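PDB 5X2B: sulfotransferase from Mus musculus, which probably transfers sulfo groups to acceptor substrates and binds adenosine-3'-5'-diphosphate. Local coordinates for residues Cys104-Ile109 and Leu158-His163; Ser152-Val157 and Asp260-Glu265; Thr135-Leu140 and Pro253-Gly258. All coordinates share one frame; numbering follows the deposited sequence. Where two conformers were deposited one is given.

Contact 1: Cys104-Ile109 and Leu158-His163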
loop_
_atom_site.group_PDB
_atom_site.type_symbol
_atom_site.label_atom_id
_atom_site.label_comp_id
_atom_site.label_asym_id
_atom_site.label_seq_id
_atom_site.Cartn_x
_atom_site.Cartn_y
_atom_site.Cartn_z
ATOM N N CYS A 104 -10.978 5.765 -12.792
ATOM C CA CYS A 104 -10.375 6.612 -11.789
ATOM C C CYS A 104 -8.913 6.331 -11.868
ATOM O O CYS A 104 -8.487 5.211 -12.117
ATOM C CB CYS A 104 -10.821 6.282 -10.368
ATOM S SG CYS A 104 -12.574 6.402 -10.067
ATOM N N LYS A 105 -8.151 7.380 -11.671
ATOM C CA LYS A 105 -6.747 7.276 -11.616
ATOM C C LYS A 105 -6.334 6.346 -10.512
ATOM O O LYS A 105 -6.817 6.434 -9.404
ATOM C CB LYS A 105 -6.202 8.646 -11.325
ATOM C CG LYS A 105 -6.566 9.607 -12.385
ATOM C CD LYS A 105 -5.578 10.708 -12.391
ATOM C CE LYS A 105 -5.717 11.565 -13.609
ATOM N NZ LYS A 105 -4.365 11.815 -14.114
ATOM N N ILE A 106 -5.389 5.486 -10.798
ATOM C CA ILE A 106 -4.751 4.721 -9.745
ATOM C C ILE A 106 -3.299 5.114 -9.551
ATOM O O ILE A 106 -2.602 5.453 -10.490
ATOM C CB ILE A 106 -4.787 3.281 -10.083
ATOM C CG1 ILE A 106 -6.221 2.961 -10.443
ATOM C CG2 ILE A 106 -4.279 2.419 -8.908
ATOM C CD1 ILE A 106 -7.150 3.127 -9.284
ATOM N N ILE A 107 -2.869 5.102 -8.299
ATOM C CA ILE A 107 -1.459 5.034 -8.017
ATOM C C ILE A 107 -1.209 3.809 -7.216
ATOM O O ILE A 107 -1.728 3.674 -6.113
ATOM C CB ILE A 107 -0.977 6.188 -7.212
ATOM C CG1 ILE A 107 -1.270 7.465 -7.969
ATOM C CG2 ILE A 107 0.550 6.047 -6.985
ATOM C CD1 ILE A 107 -1.106 8.715 -7.120
ATOM N N TYR A 108 -0.430 2.905 -7.796
ATOM C CA TYR A 108 -0.107 1.654 -7.169
ATOM C C TYR A 108 1.362 1.733 -6.852
ATOM O O TYR A 108 2.161 1.925 -7.760
ATOM C CB TYR A 108 -0.321 0.521 -8.130
ATOM C CG TYR A 108 -0.020 -0.827 -7.521
ATOM C CD1 TYR A 108 1.252 -1.376 -7.587
ATOM C CD2 TYR A 108 -0.996 -1.533 -6.867
ATOM C CE1 TYR A 108 1.532 -2.616 -7.018
ATOM C CE2 TYR A 108 -0.747 -2.769 -6.318
ATOM C CZ TYR A 108 0.520 -3.307 -6.384
ATOM O OH TYR A 108 0.775 -4.549 -5.813
ATOM N N ILE A 109 1.732 1.595 -5.583
ATOM C CA ILE A 109 3.131 1.733 -5.221
ATOM C C ILE A 109 3.687 0.328 -5.025
ATOM O O ILE A 109 2.917 -0.592 -4.697
ATOM C CB ILE A 109 3.330 2.653 -3.979
ATOM C CG1 ILE A 109 4.795 2.645 -3.573
ATOM C CG2 ILE A 109 2.450 2.225 -2.793
ATOM C CD1 ILE A 109 5.059 3.446 -2.312
ATOM N N LEU A 158 0.710 -8.526 -9.790
ATOM C CA LEU A 158 0.524 -8.930 -11.180
ATOM C C LEU A 158 -0.764 -8.422 -11.731
ATOM O O LEU A 158 -0.831 -7.765 -12.763
ATOM C CB LEU A 158 0.564 -10.444 -11.303
ATOM C CG LEU A 158 1.999 -11.011 -11.266
ATOM C CD1 LEU A 158 2.027 -12.577 -11.249
ATOM C CD2 LEU A 158 2.871 -10.506 -12.412
ATOM N N SER A 159 -1.799 -8.736 -11.007
ATOM C CA SER A 159 -3.114 -8.289 -11.335
ATOM C C SER A 159 -2.965 -6.848 -11.690
ATOM O O SER A 159 -3.462 -6.371 -12.706
ATOM C CB SER A 159 -4.019 -8.434 -10.116
ATOM O OG SER A 159 -3.467 -7.803 -8.954
ATOM N N TRP A 160 -2.233 -6.154 -10.843
ATOM C CA TRP A 160 -2.185 -4.737 -11.013
ATOM C C TRP A 160 -1.339 -4.433 -12.175
ATOM O O TRP A 160 -1.555 -3.487 -12.903
ATOM C CB TRP A 160 -1.644 -4.067 -9.771
ATOM C CG TRP A 160 -2.724 -3.970 -8.839
ATOM C CD1 TRP A 160 -2.931 -4.702 -7.709
ATOM C CD2 TRP A 160 -3.838 -3.144 -8.984
ATOM N NE1 TRP A 160 -4.105 -4.349 -7.128
ATOM C CE2 TRP A 160 -4.686 -3.372 -7.901
ATOM C CE3 TRP A 160 -4.205 -2.194 -9.932
ATOM C CZ2 TRP A 160 -5.863 -2.712 -7.721
ATOM C CZ3 TRP A 160 -5.364 -1.521 -9.761
ATOM C CH2 TRP A 160 -6.192 -1.779 -8.661
ATOM N N GLU A 161 -0.340 -5.242 -12.364
ATOM C CA GLU A 161 0.596 -4.841 -13.334
ATOM C C GLU A 161 -0.124 -4.874 -14.651
ATOM O O GLU A 161 0.333 -4.301 -15.600
ATOM C CB GLU A 161 1.777 -5.786 -13.355
ATOM C CG GLU A 161 2.849 -5.380 -14.365
ATOM C CD GLU A 161 4.186 -6.185 -14.281
ATOM O OE1 GLU A 161 4.243 -7.176 -13.544
ATOM O OE2 GLU A 161 5.189 -5.843 -14.948
ATOM N N GLU A 162 -1.260 -5.553 -14.735
ATOM C CA GLU A 162 -1.882 -5.715 -16.048
ATOM C C GLU A 162 -2.338 -4.413 -16.645
ATOM O O GLU A 162 -2.690 -4.323 -17.821
ATOM C CB GLU A 162 -3.085 -6.617 -15.942
ATOM C CG GLU A 162 -2.631 -7.988 -15.877
ATOM C CD GLU A 162 -3.750 -8.954 -16.072
ATOM O OE1 GLU A 162 -4.885 -8.537 -16.398
ATOM O OE2 GLU A 162 -3.468 -10.148 -15.907
ATOM N N HIS A 163 -2.383 -3.397 -15.821
ATOM C CA HIS A 163 -3.012 -2.207 -16.257
ATOM C C HIS A 163 -1.979 -1.138 -16.103
ATOM O O HIS A 163 -2.299 0.045 -16.055
ATOM C CB HIS A 163 -4.261 -1.942 -15.408
ATOM C CG HIS A 163 -5.127 -3.135 -15.264
ATOM N ND1 HIS A 163 -6.070 -3.495 -16.205
ATOM C CD2 HIS A 163 -5.159 -4.108 -14.307
ATOM C CE1 HIS A 163 -6.636 -4.623 -15.827
ATOM N NE2 HIS A 163 -6.121 -5.012 -14.698
#
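The aromatic rings of Tyr-108 and Trp-160 lie partly over one another where strand 105-110 meets helix 153-161. They form an offset stack: the phenol ring faces the five-membered ring of the indole, with centroids 4.5 Å apart and planes inclined by 28°. The CD2-CE2 side of the tyrosine does the touching, with Tyr-108 CE2 3.2 Å from Trp-160 CD1, while Trp-160 CB sits over the phenol face in a CH-pi contact, 3.9 Å from the ring centroid. Tyr-108 reaches across because its CG stands anti to the backbone N (chi1 -179°), which carries the ring off the strand and toward the helix. Two residues earlier on the strand, Ile-106 CG2 lies 4.2 Å from Trp-160 CZ3, the two side chains crossing at about a right angle.

No hydrogen bond joins the two segments; the tyrosine OH is hydrogen-bonded to ND1 of His-156, from the same helix as Trp-160.

In the parallel sheet, strand 105-110 runs between strands 35-38 and 169-173, bonded to both through its backbone. Ile-106 and Tyr-108 point to one face, toward helix 153-161, and Ile-107 and Ile-109 to the other, against Leu-48 of helix 45-53. Helices thus flank both faces of the sheet, as in the alpha/beta fold of the P-loop NTPase clan to which the domain belongs.

Contact 2: Ser152-Val157 and Asp260-Glu265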
loop_
_atom_site.group_PDB
_atom_site.type_symbol
_atom_site.label_atom_id
_atom_site.label_comp_id
_atom_site.label_asym_id
_atom_site.label_seq_id
_atom_site.Cartn_x
_atom_site.Cartn_y
_atom_site.Cartn_z
ATOM N N SER A 152 -1.337 -13.302 -1.735
ATOM C CA SER A 152 0.004 -13.440 -2.243
ATOM C C SER A 152 0.569 -12.167 -2.800
ATOM O O SER A 152 0.018 -11.538 -3.694
ATOM C CB SER A 152 0.070 -14.417 -3.387
ATOM O OG SER A 152 1.279 -14.163 -4.056
ATOM N N TRP A 153 1.726 -11.803 -2.331
ATOM C CA TRP A 153 2.331 -10.673 -2.913
ATOM C C TRP A 153 2.127 -10.817 -4.403
ATOM O O TRP A 153 1.451 -10.025 -5.045
ATOM C CB TRP A 153 3.787 -10.721 -2.626
ATOM C CG TRP A 153 4.449 -9.535 -3.056
ATOM C CD1 TRP A 153 4.404 -8.349 -2.448
ATOM C CD2 TRP A 153 5.304 -9.381 -4.209
ATOM N NE1 TRP A 153 5.167 -7.438 -3.138
ATOM C CE2 TRP A 153 5.745 -8.056 -4.225
ATOM C CE3 TRP A 153 5.734 -10.239 -5.232
ATOM C CZ2 TRP A 153 6.592 -7.546 -5.211
ATOM C CZ3 TRP A 153 6.579 -9.738 -6.218
ATOM C CH2 TRP A 153 6.996 -8.412 -6.200
ATOM N N PHE A 154 2.690 -11.880 -4.945
ATOM C CA PHE A 154 2.893 -11.930 -6.383
ATOM C C PHE A 154 1.607 -11.651 -7.117
ATOM O O PHE A 154 1.597 -10.907 -8.056
ATOM C CB PHE A 154 3.486 -13.273 -6.816
ATOM C CG PHE A 154 4.806 -13.607 -6.142
ATOM C CD1 PHE A 154 6.014 -13.302 -6.743
ATOM C CD2 PHE A 154 4.823 -14.232 -4.897
ATOM C CE1 PHE A 154 7.217 -13.630 -6.140
ATOM C CE2 PHE A 154 6.000 -14.537 -4.283
ATOM C CZ PHE A 154 7.209 -14.244 -4.898
ATOM N N ASP A 155 0.524 -12.239 -6.679
ATOM C CA ASP A 155 -0.736 -11.981 -7.278
ATOM C C ASP A 155 -1.117 -10.524 -7.233
ATOM O O ASP A 155 -1.610 -9.986 -8.216
ATOM C CB ASP A 155 -1.779 -12.774 -6.547
ATOM C CG ASP A 155 -1.600 -14.238 -6.756
ATOM O OD1 ASP A 155 -0.700 -14.545 -7.578
ATOM O OD2 ASP A 155 -2.352 -15.074 -6.164
ATOM N N HIS A 156 -0.895 -9.870 -6.104
ATOM C CA HIS A 156 -1.295 -8.486 -5.990
ATOM C C HIS A 156 -0.706 -7.691 -7.122
ATOM O O HIS A 156 -1.348 -6.962 -7.884
ATOM C CB HIS A 156 -0.779 -7.909 -4.686
ATOM C CG HIS A 156 -1.556 -6.704 -4.252
ATOM N ND1 HIS A 156 -1.116 -5.431 -4.486
ATOM C CD2 HIS A 156 -2.768 -6.606 -3.676
ATOM C CE1 HIS A 156 -2.026 -4.569 -4.027
ATOM N NE2 HIS A 156 -3.037 -5.259 -3.524
ATOM N N VAL A 157 0.568 -7.845 -7.197
ATOM C CA VAL A 157 1.340 -7.018 -8.044
ATOM C C VAL A 157 0.920 -7.257 -9.476
ATOM O O VAL A 157 0.788 -6.323 -10.296
ATOM C CB VAL A 157 2.787 -7.454 -7.841
ATOM C CG1 VAL A 157 3.720 -6.697 -8.726
ATOM C CG2 VAL A 157 3.181 -7.250 -6.418
ATOM N N ASP A 260 14.024 -16.923 -4.768
ATOM C CA ASP A 260 14.422 -16.488 -6.063
ATOM C C ASP A 260 13.829 -17.386 -7.120
ATOM O O ASP A 260 13.529 -16.940 -8.205
ATOM C CB ASP A 260 15.934 -16.466 -6.103
ATOM C CG ASP A 260 16.490 -15.284 -5.354
ATOM O OD1 ASP A 260 15.652 -14.511 -4.861
ATOM O OD2 ASP A 260 17.705 -15.082 -5.257
ATOM N N GLU A 261 13.597 -18.640 -6.800
ATOM C CA GLU A 261 12.985 -19.511 -7.778
ATOM C C GLU A 261 11.501 -19.300 -7.932
ATOM O O GLU A 261 10.985 -19.308 -9.043
ATOM C CB GLU A 261 13.257 -20.937 -7.392
ATOM C CG GLU A 261 14.723 -21.241 -7.502
ATOM C CD GLU A 261 15.013 -22.720 -7.300
ATOM O OE1 GLU A 261 14.049 -23.520 -7.338
ATOM O OE2 GLU A 261 16.193 -23.075 -7.097
ATOM N N LEU A 262 10.792 -19.129 -6.829
ATOM C CA LEU A 262 9.381 -18.814 -6.945
ATOM C C LEU A 262 9.245 -17.451 -7.589
ATOM O O LEU A 262 8.350 -17.208 -8.396
ATOM C CB LEU A 262 8.701 -18.762 -5.586
ATOM C CG LEU A 262 7.203 -19.110 -5.569
ATOM C CD1 LEU A 262 6.604 -18.863 -4.195
ATOM C CD2 LEU A 262 6.389 -18.332 -6.581
ATOM N N PHE A 263 10.116 -16.540 -7.192
ATOM C CA PHE A 263 10.011 -15.223 -7.721
ATOM C C PHE A 263 10.171 -15.262 -9.218
ATOM O O PHE A 263 9.400 -14.703 -9.987
ATOM C CB PHE A 263 11.097 -14.323 -7.217
ATOM C CG PHE A 263 11.023 -12.987 -7.843
ATOM C CD1 PHE A 263 10.302 -11.964 -7.235
ATOM C CD2 PHE A 263 11.581 -12.775 -9.101
ATOM C CE1 PHE A 263 10.212 -10.733 -7.840
ATOM C CE2 PHE A 263 11.498 -11.545 -9.715
ATOM C CZ PHE A 263 10.816 -10.518 -9.090
ATOM N N THR A 264 11.242 -15.895 -9.614
ATOM C CA THR A 264 11.548 -16.038 -11.004
ATOM C C THR A 264 10.491 -16.862 -11.725
ATOM O O THR A 264 10.294 -16.708 -12.921
ATOM C CB THR A 264 12.845 -16.755 -11.142
ATOM O OG1 THR A 264 13.896 -15.925 -10.612
ATOM C CG2 THR A 264 13.074 -17.079 -12.593
ATOM N N GLU A 265 9.825 -17.740 -10.993
ATOM C CA GLU A 265 8.727 -18.526 -11.544
ATOM C C GLU A 265 7.480 -17.681 -11.703
ATOM O O GLU A 265 6.785 -17.765 -12.709
ATOM C CB GLU A 265 8.425 -19.694 -10.632
ATOM C CG GLU A 265 7.104 -20.374 -10.860
ATOM C CD GLU A 265 6.833 -21.412 -9.785
ATOM O OE1 GLU A 265 7.332 -22.543 -9.936
ATOM O OE2 GLU A 265 6.153 -21.103 -8.777
#
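Phe-154 reaches from helix 153-161 to the backbone and ring of Phe-263 on helix 253-266, and this pair carries the contact. Phe-154 has CG anti to the carbonyl carbon (chi1 -58°), which sends its ring toward the partner helix and places Phe-154 CE1 3.6 Å from Phe-263 CA and 3.7 Å from Phe-263 CD1. The end of the Phe-154 ring thus rests against the helix backbone itself as well as against an aromatic carbon.

Phe-263 is turned differently: with CG anti to the backbone N (chi1 176°), its ring crosses Phe-154 at a slant and runs on toward the indole of Trp-153, whose CZ3 is 4.1 Å from Phe-263 CE1. One face of the Trp-153 indole is packed by CG2 of Val-157, a turn later in the helix. The neighbouring Phe-154 ring has Trp-153 CE3 over one face, 3.4 Å above the plane. Leu-262 completes the set: its CB sets off across the line between the helices, but the extended chain brings the methyls back, with Leu-262 CD1 4.4 Å from Phe-154 CE2 and CD2 over the phenyl face.

The short helical segments run nearly parallel, 25° apart, with axes 11.5 Å from each other, a gap that these large side chains bridge. Pro-113 touches both Trp-153 and Phe-263, and Leu-144 of helix 136-145 touches Leu-262.

A salt bridge from Asp-155 to Lys-266 also links the two helices, whereas one from Asp-260 to Lys-114 ties helix 253-266 to helix 113-126. With no hydrogen bond between the segments, their cohesion rests on an apolar, largely aromatic core, and the charged pairs lie outside it.

Contact 3: Thr135-Leu140 and Pro253-Gly258. Unlike the reference sequence in segment 253-258: Gly-258 (reference Val).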
loop_
_atom_site.group_PDB
_atom_site.type_symbol
_atom_site.label_atom_id
_atom_site.label_comp_id
_atom_site.label_asym_id
_atom_site.label_seq_id
_atom_site.Cartn_x
_atom_site.Cartn_y
_atom_site.Cartn_z
ATOM N N THR A 135 8.640 -17.006 14.775
ATOM C CA THR A 135 9.933 -16.928 14.153
ATOM C C THR A 135 9.711 -16.474 12.729
ATOM O O THR A 135 8.612 -16.592 12.158
ATOM C CB THR A 135 10.651 -18.284 14.184
ATOM O OG1 THR A 135 9.975 -19.219 13.337
ATOM C CG2 THR A 135 10.672 -18.833 15.617
ATOM N N TRP A 136 10.769 -15.930 12.168
ATOM C CA TRP A 136 10.760 -15.425 10.809
ATOM C C TRP A 136 10.294 -16.505 9.798
ATOM O O TRP A 136 9.494 -16.249 8.886
ATOM C CB TRP A 136 12.179 -14.904 10.508
ATOM C CG TRP A 136 12.565 -14.940 9.067
ATOM C CD1 TRP A 136 13.588 -15.634 8.502
ATOM C CD2 TRP A 136 11.918 -14.264 8.014
ATOM N NE1 TRP A 136 13.624 -15.413 7.164
ATOM C CE2 TRP A 136 12.582 -14.572 6.833
ATOM C CE3 TRP A 136 10.810 -13.411 7.949
ATOM C CZ2 TRP A 136 12.216 -14.072 5.611
ATOM C CZ3 TRP A 136 10.437 -12.913 6.749
ATOM C CH2 TRP A 136 11.136 -13.240 5.584
ATOM N N ALA A 137 10.767 -17.722 10.000
ATOM C CA ALA A 137 10.657 -18.744 8.985
ATOM C C ALA A 137 9.228 -19.239 8.866
ATOM O O ALA A 137 8.827 -19.809 7.849
ATOM C CB ALA A 137 11.571 -19.859 9.340
ATOM N N ALA A 138 8.465 -19.016 9.929
ATOM C CA ALA A 138 7.072 -19.412 9.986
ATOM C C ALA A 138 6.274 -18.512 9.081
ATOM O O ALA A 138 5.473 -18.938 8.259
ATOM C CB ALA A 138 6.572 -19.276 11.409
ATOM N N PHE A 139 6.504 -17.238 9.271
ATOM C CA PHE A 139 5.848 -16.245 8.479
ATOM C C PHE A 139 6.216 -16.313 6.998
ATOM O O PHE A 139 5.373 -16.114 6.139
ATOM C CB PHE A 139 6.252 -14.924 9.043
ATOM C CG PHE A 139 5.730 -13.787 8.292
ATOM C CD1 PHE A 139 6.498 -13.158 7.336
ATOM C CD2 PHE A 139 4.476 -13.334 8.537
ATOM C CE1 PHE A 139 6.002 -12.079 6.649
ATOM C CE2 PHE A 139 3.975 -12.271 7.863
ATOM C CZ PHE A 139 4.742 -11.631 6.928
ATOM N N LEU A 140 7.470 -16.575 6.682
ATOM C CA LEU A 140 7.841 -16.619 5.284
ATOM C C LEU A 140 7.068 -17.687 4.535
ATOM O O LEU A 140 6.699 -17.493 3.374
ATOM C CB LEU A 140 9.311 -16.903 5.127
ATOM C CG LEU A 140 9.776 -16.953 3.670
ATOM C CD1 LEU A 140 9.589 -15.603 3.001
ATOM C CD2 LEU A 140 11.229 -17.379 3.571
ATOM N N PRO A 253 20.341 -18.944 3.189
ATOM C CA PRO A 253 20.716 -19.191 1.807
ATOM C C PRO A 253 19.653 -20.022 1.207
ATOM O O PRO A 253 19.408 -19.879 0.030
ATOM C CB PRO A 253 21.999 -19.991 1.944
ATOM C CG PRO A 253 22.584 -19.486 3.218
ATOM C CD PRO A 253 21.400 -19.352 4.115
ATOM N N LYS A 254 19.020 -20.877 2.001
ATOM C CA LYS A 254 17.984 -21.748 1.475
ATOM C C LYS A 254 16.756 -20.955 1.091
ATOM O O LYS A 254 16.304 -20.967 -0.065
ATOM C CB LYS A 254 17.595 -22.743 2.522
ATOM C CG LYS A 254 17.461 -24.076 1.975
ATOM C CD LYS A 254 16.841 -25.000 2.976
ATOM C CE LYS A 254 17.294 -26.465 2.781
ATOM N NZ LYS A 254 18.736 -26.748 3.119
ATOM N N GLN A 255 16.235 -20.245 2.078
ATOM C CA GLN A 255 15.072 -19.405 1.867
ATOM C C GLN A 255 15.291 -18.458 0.679
ATOM O O GLN A 255 14.397 -18.145 -0.089
ATOM C CB GLN A 255 14.831 -18.610 3.112
ATOM C CG GLN A 255 14.422 -19.487 4.223
ATOM C CD GLN A 255 14.445 -18.752 5.509
ATOM O OE1 GLN A 255 14.833 -17.596 5.558
ATOM N NE2 GLN A 255 14.061 -19.405 6.556
ATOM N N ASN A 256 16.499 -18.004 0.482
ATOM C CA ASN A 256 16.666 -17.178 -0.656
ATOM C C ASN A 256 16.524 -18.001 -1.942
ATOM O O ASN A 256 15.656 -17.726 -2.759
ATOM C CB ASN A 256 17.974 -16.485 -0.589
ATOM C CG ASN A 256 17.985 -15.260 -1.434
ATOM O OD1 ASN A 256 16.959 -14.584 -1.563
ATOM N ND2 ASN A 256 19.125 -14.968 -2.052
ATOM N N ARG A 257 17.332 -19.039 -2.103
ATOM C CA ARG A 257 17.257 -19.879 -3.303
ATOM C C ARG A 257 15.806 -20.138 -3.617
ATOM O O ARG A 257 15.351 -19.998 -4.750
ATOM C CB ARG A 257 17.928 -21.246 -3.098
ATOM C CG ARG A 257 19.446 -21.279 -2.672
ATOM C CD ARG A 257 20.449 -21.193 -3.848
ATOM N NE ARG A 257 21.850 -21.111 -3.402
ATOM C CZ ARG A 257 22.852 -20.601 -4.129
ATOM N NH1 ARG A 257 22.630 -20.130 -5.354
ATOM N NH2 ARG A 257 24.085 -20.550 -3.632
ATOM N N GLY A 258 15.083 -20.572 -2.601
ATOM C CA GLY A 258 13.712 -20.961 -2.816
ATOM C C GLY A 258 12.988 -19.725 -3.326
ATOM O O GLY A 258 12.212 -19.786 -4.273
#
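Trp-136, in the first turn of helix 136-145, points its indole N-H at the side-chain amide of Gln-255. The bond from Trp-136 NE1 to Gln-255 OE1 is 3.0 Å long and noticeably bent, 142° at the hydrogen. The oxygen lies at the indole edge, somewhat out of the ring plane, and the N-H comes in tilted from the carbonyl plane; ring and amide planes are 70° apart. Gln-255 OE1 also accepts from the backbone N of Thr-252, so two N-H groups grip this oxygen and help set the turn of the amide.

That orientation turns the other end of the amide toward Ala-137, whose CB is 3.8 Å from Gln-255 NE2. Here the N-terminal turns of two nearly parallel helices, 136-145 and 253-266, stand side by side within the sulfotransferase domain, their segment axes 12.2 Å apart and inclined by 11°. The glutamine spans this distance with its chain extended beyond CG.

One turn further on, Leu-140 crosses the aliphatic part of Gln-255 at a slant, with Leu-140 CD2 3.8 Å from Gln-255 CB. Leu-140 CB packs over one face of the Trp-136 ring, while Phe-251 meets that indole edge-to-face and also touches Leu-140.

Overall arrangement
The three contacts form a series leading outward from the central parallel sheet. Contact 1 seats helix 153-161 on strand 105-110; contact 2 joins the start of that helix to helix 253-266, whose first turns meet helix 136-145 in contact 3. Centres of contacts 1 and 2 are about 16 Å apart, and the two touch where the tyrosine of the strand meets the helix they share; centres of contacts 2 and 3 are about 14 Å apart, while 1 and 3, at about 28 Å, do not meet. Along the sequence the segments alternate, 104-109, 135-140, 152-157, 158-163, 253-258 and 260-265, so residues distant in sequence interlock within one sulfotransferase domain and tie its late helix 253-266 indirectly to the sheet.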